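Local coordinates for odorant-binding protein 1F (Rattus norvegicus, PDB 3FIQ), which probably binds a wide variety of chemical odorants, as a secreted lipocalin of the nasal epithelium, at residues V90-N102 / V114-Q128. Residues are numbered along the deposited sequence; the frame is centred on the assembly and turned at random.
Sequences VLKKTDDIIFFHN and VILVAGKREDLNKAQ
With chi1 of Ile97 at -63° and chi2 at -69°, CG1 lies beside the backbone N and CD1 bends back over Gly119, meeting Leu124 CD2 at 3.7 Å. Phe99 CG likewise lies beside its backbone N, laying the ring alongside Val117, whose CG1 is 3.7 Å from Phe99 CE1; Gln128 O meets the ring edge in plane, 3.8 Å from Phe99 CZ, while Lys92 CD covers one face. A CB on Gly119 would press on Ile97 CD1 and, more closely, on Arg121 O. Cutting Ile97 back to an alanine is likely to open a gap beside Gly119 and leave Leu124 CD2 without its nearest neighbour here. The backbone pairing is regular: Ile98, Phe100 and Asn102 form hydrogen-bonded antiparallel pairs with Ala118, Leu116 and Val114, and Lys120 N donates to Asp96 O at 2.8 Å (N-H...O 166°). Asp96 OD2 lies in the guanidinium plane at the edge of Arg121, 3.3 Å from NH1: a salt bridge with a weak hydrogen bond, the carboxylate nearly perpendicular to the guanidinium; Arg121 NH2 also bridges to Asp123. One water links Gln128 NE2 to Asp96 OD1, another to Lys92 NZ, itself paired with Glu131. Asn125 and Gln128 form a capping box opening helix 126-138. Phe99 and Val117 face that helix; Phe100 and Leu116 point oppositely, into the barrel interior, touching Phe39 of strand 38-44: an antiparallel hairpin of the lipocalin beta-barrel, leading into its outer helix.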
loop_
_atom_site.group_PDB
_atom_site.type_symbol
_atom_site.label_atom_id
_atom_site.label_comp_id
_atom_site.label_asym_id
_atom_site.label_seq_id
_atom_site.Cartn_x
_atom_site.Cartn_y
_atom_site.Cartn_z
ATOM N N VAL A 90 3.478 7.546 -5.011
ATOM C CA VAL A 90 3.401 6.549 -6.072
ATOM C C VAL A 90 4.765 6.370 -6.729
ATOM O O VAL A 90 5.388 7.340 -7.108
ATOM C CB VAL A 90 2.388 7.034 -7.100
ATOM C CG1 VAL A 90 2.355 6.046 -8.321
ATOM C CG2 VAL A 90 0.996 7.122 -6.457
ATOM N N LEU A 91 5.279 5.174 -6.758
ATOM C CA LEU A 91 6.551 4.910 -7.379
ATOM C C LEU A 91 6.366 4.451 -8.800
ATOM O O LEU A 91 7.222 4.671 -9.667
ATOM C CB LEU A 91 7.297 3.755 -6.696
ATOM C CG LEU A 91 7.698 3.816 -5.298
ATOM C CD1 LEU A 91 8.369 2.503 -4.862
ATOM C CD2 LEU A 91 8.640 4.995 -5.103
ATOM N N LYS A 92 5.283 3.771 -9.097
ATOM C CA LYS A 92 5.056 3.251 -10.433
ATOM C C LYS A 92 3.596 3.105 -10.628
ATOM O O LYS A 92 2.871 2.747 -9.733
ATOM C CB LYS A 92 5.699 1.889 -10.634
ATOM C CG LYS A 92 5.225 1.113 -11.884
ATOM C CD LYS A 92 5.351 -0.396 -11.689
ATOM C CE LYS A 92 4.564 -1.163 -12.715
ATOM N NZ LYS A 92 5.387 -1.292 -13.927
ATOM N N LYS A 93 3.123 3.378 -11.833
ATOM C CA LYS A 93 1.712 3.143 -12.061
ATOM C C LYS A 93 1.453 2.752 -13.520
ATOM O O LYS A 93 2.091 3.287 -14.441
ATOM C CB LYS A 93 0.815 4.309 -11.687
ATOM C CG LYS A 93 1.116 5.617 -12.308
ATOM C CD LYS A 93 -0.052 6.639 -12.244
ATOM C CE LYS A 93 0.198 7.629 -13.385
ATOM N NZ LYS A 93 -0.549 8.860 -13.340
ATOM N N THR A 94 0.496 1.840 -13.673
ATOM C CA THR A 94 -0.091 1.432 -14.944
ATOM C C THR A 94 -1.587 1.484 -14.712
ATOM O O THR A 94 -2.050 1.839 -13.606
ATOM C CB THR A 94 0.315 0.030 -15.329
ATOM O OG1 THR A 94 -0.313 -0.929 -14.453
ATOM C CG2 THR A 94 1.788 -0.159 -15.215
ATOM N N ASP A 95 -2.380 1.150 -15.729
ATOM C CA ASP A 95 -3.825 1.253 -15.524
ATOM C C ASP A 95 -4.329 0.268 -14.469
ATOM O O ASP A 95 -5.338 0.550 -13.804
ATOM C CB ASP A 95 -4.624 1.112 -16.827
ATOM C CG ASP A 95 -4.488 -0.245 -17.435
ATOM O OD1 ASP A 95 -3.393 -0.532 -17.938
ATOM O OD2 ASP A 95 -5.475 -1.024 -17.414
ATOM N N ASP A 96 -3.633 -0.854 -14.277
ATOM C CA ASP A 96 -4.157 -1.867 -13.351
ATOM C C ASP A 96 -3.232 -2.275 -12.204
ATOM O O ASP A 96 -3.592 -3.134 -11.429
ATOM C CB ASP A 96 -4.688 -3.105 -14.097
ATOM C CG ASP A 96 -3.652 -3.743 -14.925
ATOM O OD1 ASP A 96 -2.490 -3.385 -14.741
ATOM O OD2 ASP A 96 -3.985 -4.597 -15.762
ATOM N N ILE A 97 -2.113 -1.577 -12.035
ATOM C CA ILE A 97 -1.135 -1.854 -10.982
ATOM C C ILE A 97 -0.559 -0.522 -10.525
ATOM O O ILE A 97 -0.175 0.284 -11.343
ATOM C CB ILE A 97 -0.001 -2.768 -11.484
ATOM C CG1 ILE A 97 -0.522 -4.152 -11.896
ATOM C CG2 ILE A 97 1.101 -2.805 -10.454
ATOM C CD1 ILE A 97 -0.991 -4.985 -10.734
ATOM N N ILE A 98 -0.473 -0.301 -9.218
ATOM C CA ILE A 98 0.221 0.813 -8.587
ATOM C C ILE A 98 1.188 0.302 -7.581
ATOM O O ILE A 98 0.809 -0.534 -6.745
ATOM C CB ILE A 98 -0.754 1.805 -7.943
ATOM C CG1 ILE A 98 -1.647 2.390 -9.028
ATOM C CG2 ILE A 98 0.019 2.933 -7.222
ATOM C CD1 ILE A 98 -2.723 3.344 -8.495
ATOM N N PHE A 99 2.442 0.718 -7.665
ATOM C CA PHE A 99 3.413 0.546 -6.581
ATOM C C PHE A 99 3.485 1.788 -5.687
ATOM O O PHE A 99 3.808 2.866 -6.191
ATOM C CB PHE A 99 4.815 0.322 -7.117
ATOM C CG PHE A 99 5.058 -0.988 -7.876
ATOM C CD1 PHE A 99 4.054 -1.923 -8.194
ATOM C CD2 PHE A 99 6.362 -1.318 -8.177
ATOM C CE1 PHE A 99 4.356 -3.068 -8.867
ATOM C CE2 PHE A 99 6.651 -2.475 -8.871
ATOM C CZ PHE A 99 5.679 -3.324 -9.220
ATOM N N PHE A 100 3.101 1.701 -4.420
ATOM C CA PHE A 100 3.202 2.774 -3.460
ATOM C C PHE A 100 4.416 2.555 -2.585
ATOM O O PHE A 100 4.751 1.466 -2.224
ATOM C CB PHE A 100 2.000 2.769 -2.494
ATOM C CG PHE A 100 0.704 3.236 -3.114
ATOM C CD1 PHE A 100 0.455 4.557 -3.296
ATOM C CD2 PHE A 100 -0.304 2.317 -3.424
ATOM C CE1 PHE A 100 -0.763 4.994 -3.798
ATOM C CE2 PHE A 100 -1.526 2.768 -3.952
ATOM C CZ PHE A 100 -1.728 4.144 -4.128
ATOM N N HIS A 101 5.067 3.646 -2.205
ATOM C CA HIS A 101 6.071 3.644 -1.186
ATOM C C HIS A 101 5.470 4.369 0.008
ATOM O O HIS A 101 4.796 5.398 -0.140
ATOM C CB HIS A 101 7.288 4.420 -1.619
ATOM C CG HIS A 101 8.361 4.436 -0.601
ATOM N ND1 HIS A 101 8.640 5.547 0.168
ATOM C CD2 HIS A 101 9.263 3.501 -0.243
ATOM C CE1 HIS A 101 9.642 5.272 0.980
ATOM N NE2 HIS A 101 10.037 4.045 0.752
ATOM N N ASN A 102 5.576 3.758 1.189
ATOM C CA ASN A 102 5.111 4.357 2.433
ATOM C C ASN A 102 6.219 4.304 3.495
ATOM O O ASN A 102 6.969 3.355 3.582
ATOM C CB ASN A 102 3.874 3.657 2.983
ATOM C CG ASN A 102 3.328 4.323 4.256
ATOM O OD1 ASN A 102 3.029 3.608 5.299
ATOM N ND2 ASN A 102 3.155 5.569 4.236
ATOM N N VAL A 114 8.115 0.777 3.399
ATOM C CA VAL A 114 7.183 -0.183 2.827
ATOM C C VAL A 114 6.998 0.080 1.333
ATOM O O VAL A 114 6.926 1.221 0.892
ATOM C CB VAL A 114 5.810 -0.038 3.493
ATOM C CG1 VAL A 114 4.832 -1.117 2.975
ATOM C CG2 VAL A 114 5.882 -0.096 5.023
ATOM N N ILE A 115 6.956 -0.977 0.538
ATOM C CA ILE A 115 6.452 -0.924 -0.809
ATOM C C ILE A 115 5.220 -1.808 -0.823
ATOM O O ILE A 115 5.264 -2.948 -0.397
ATOM C CB ILE A 115 7.458 -1.289 -1.901
ATOM C CG1 ILE A 115 8.607 -0.321 -1.813
ATOM C CG2 ILE A 115 6.738 -1.280 -3.311
ATOM C CD1 ILE A 115 9.818 -0.788 -2.759
ATOM N N LEU A 116 4.088 -1.238 -1.228
ATOM C CA LEU A 116 2.838 -1.975 -1.337
ATOM C C LEU A 116 2.369 -1.957 -2.788
ATOM O O LEU A 116 2.349 -0.908 -3.440
ATOM C CB LEU A 116 1.753 -1.299 -0.427
ATOM C CG LEU A 116 0.402 -2.018 -0.471
ATOM C CD1 LEU A 116 -0.263 -1.890 0.874
ATOM C CD2 LEU A 116 -0.517 -1.415 -1.446
ATOM N N VAL A 117 2.038 -3.124 -3.334
ATOM C CA VAL A 117 1.546 -3.238 -4.690
ATOM C C VAL A 117 0.054 -3.421 -4.701
ATOM O O VAL A 117 -0.469 -4.429 -4.169
ATOM C CB VAL A 117 2.216 -4.478 -5.355
ATOM C CG1 VAL A 117 1.710 -4.661 -6.773
ATOM C CG2 VAL A 117 3.724 -4.366 -5.384
ATOM N N ALA A 118 -0.648 -2.433 -5.253
ATOM C CA ALA A 118 -2.119 -2.456 -5.355
ATOM C C ALA A 118 -2.482 -2.810 -6.797
ATOM O O ALA A 118 -1.799 -2.407 -7.722
ATOM C CB ALA A 118 -2.691 -1.105 -5.019
ATOM N N GLY A 119 -3.535 -3.566 -6.942
ATOM C CA GLY A 119 -3.944 -4.039 -8.254
ATOM C C GLY A 119 -5.425 -4.066 -8.537
ATOM O O GLY A 119 -6.211 -4.175 -7.640
ATOM N N LYS A 120 -5.737 -4.071 -9.835
ATOM C CA LYS A 120 -7.089 -4.369 -10.342
ATOM C C LYS A 120 -7.108 -5.703 -11.011
ATOM O O LYS A 120 -8.034 -6.019 -11.729
ATOM C CB LYS A 120 -7.610 -3.287 -11.261
ATOM C CG LYS A 120 -7.802 -1.942 -10.606
ATOM C CD LYS A 120 -8.375 -0.907 -11.533
ATOM C CE LYS A 120 -8.797 0.328 -10.812
ATOM N NZ LYS A 120 -10.067 0.296 -9.978
ATOM N N ARG A 121 -6.074 -6.488 -10.768
ATOM C CA ARG A 121 -5.979 -7.865 -11.247
ATOM C C ARG A 121 -5.269 -8.707 -10.145
ATOM O O ARG A 121 -4.701 -8.121 -9.228
ATOM C CB ARG A 121 -5.185 -7.900 -12.525
ATOM C CG ARG A 121 -3.803 -7.308 -12.410
ATOM C CD ARG A 121 -3.166 -7.204 -13.692
ATOM N NE ARG A 121 -2.975 -8.514 -14.274
ATOM C CZ ARG A 121 -2.990 -8.737 -15.579
ATOM N NH1 ARG A 121 -3.207 -7.736 -16.419
ATOM N NH2 ARG A 121 -2.792 -9.948 -16.029
ATOM N N GLU A 122 -5.205 -10.032 -10.305
ATOM C CA GLU A 122 -4.749 -10.872 -9.206
ATOM C C GLU A 122 -3.243 -11.088 -9.218
ATOM O O GLU A 122 -2.683 -11.519 -8.220
ATOM C CB GLU A 122 -5.468 -12.239 -9.192
ATOM C CG GLU A 122 -5.038 -13.236 -10.209
ATOM C CD GLU A 122 -5.439 -14.656 -9.806
ATOM O OE1 GLU A 122 -6.306 -14.782 -8.901
ATOM O OE2 GLU A 122 -4.887 -15.620 -10.392
ATOM N N ASP A 123 -2.582 -10.843 -10.330
ATOM C CA ASP A 123 -1.133 -11.161 -10.427
ATOM C C ASP A 123 -0.276 -10.055 -11.012
ATOM O O ASP A 123 -0.738 -9.304 -11.844
ATOM C CB ASP A 123 -0.894 -12.415 -11.297
ATOM C CG ASP A 123 -1.687 -12.414 -12.628
ATOM O OD1 ASP A 123 -1.370 -11.647 -13.587
ATOM O OD2 ASP A 123 -2.620 -13.254 -12.735
ATOM N N LEU A 124 0.988 -10.002 -10.605
ATOM C CA LEU A 124 2.040 -9.350 -11.371
ATOM C C LEU A 124 2.582 -10.299 -12.420
ATOM O O LEU A 124 2.672 -11.536 -12.223
ATOM C CB LEU A 124 3.203 -8.931 -10.455
ATOM C CG LEU A 124 2.858 -7.832 -9.442
ATOM C CD1 LEU A 124 4.143 -7.490 -8.633
ATOM C CD2 LEU A 124 2.282 -6.599 -10.143
ATOM N N ASN A 125 3.064 -9.728 -13.529
ATOM C CA ASN A 125 3.824 -10.517 -14.476
ATOM C C ASN A 125 5.314 -10.615 -14.027
ATOM O O ASN A 125 5.731 -10.018 -13.038
ATOM C CB ASN A 125 3.591 -9.977 -15.914
ATOM C CG ASN A 125 4.172 -8.589 -16.139
ATOM O OD1 ASN A 125 5.272 -8.282 -15.708
ATOM N ND2 ASN A 125 3.433 -7.750 -16.854
ATOM N N LYS A 126 6.109 -11.387 -14.771
ATOM C CA LYS A 126 7.449 -11.657 -14.314
ATOM C C LYS A 126 8.273 -10.374 -14.311
ATOM O O LYS A 126 9.057 -10.139 -13.409
ATOM C CB LYS A 126 8.133 -12.763 -15.188
ATOM C CG LYS A 126 9.572 -13.026 -14.760
ATOM C CD LYS A 126 10.242 -14.186 -15.550
ATOM C CE LYS A 126 10.202 -13.984 -17.061
ATOM N NZ LYS A 126 10.912 -12.738 -17.475
ATOM N N ALA A 127 8.119 -9.557 -15.339
ATOM C CA ALA A 127 8.793 -8.297 -15.415
ATOM C C ALA A 127 8.464 -7.365 -14.216
ATOM O O ALA A 127 9.349 -6.681 -13.670
ATOM C CB ALA A 127 8.458 -7.618 -16.724
ATOM N N GLN A 128 7.194 -7.317 -13.847
ATOM C CA GLN A 128 6.793 -6.490 -12.745
ATOM C C GLN A 128 7.346 -7.016 -11.400
ATOM O O GLN A 128 7.705 -6.222 -10.540
ATOM C CB GLN A 128 5.274 -6.353 -12.718
ATOM C CG GLN A 128 4.702 -5.638 -13.889
ATOM C CD GLN A 128 3.225 -5.783 -13.971
ATOM O OE1 GLN A 128 2.682 -6.818 -13.604
ATOM N NE2 GLN A 128 2.548 -4.728 -14.438
HETATM O O HOH W 1 4.225 -2.832 -16.187
HETATM O O HOH W 2 -0.451 -4.936 -15.589
#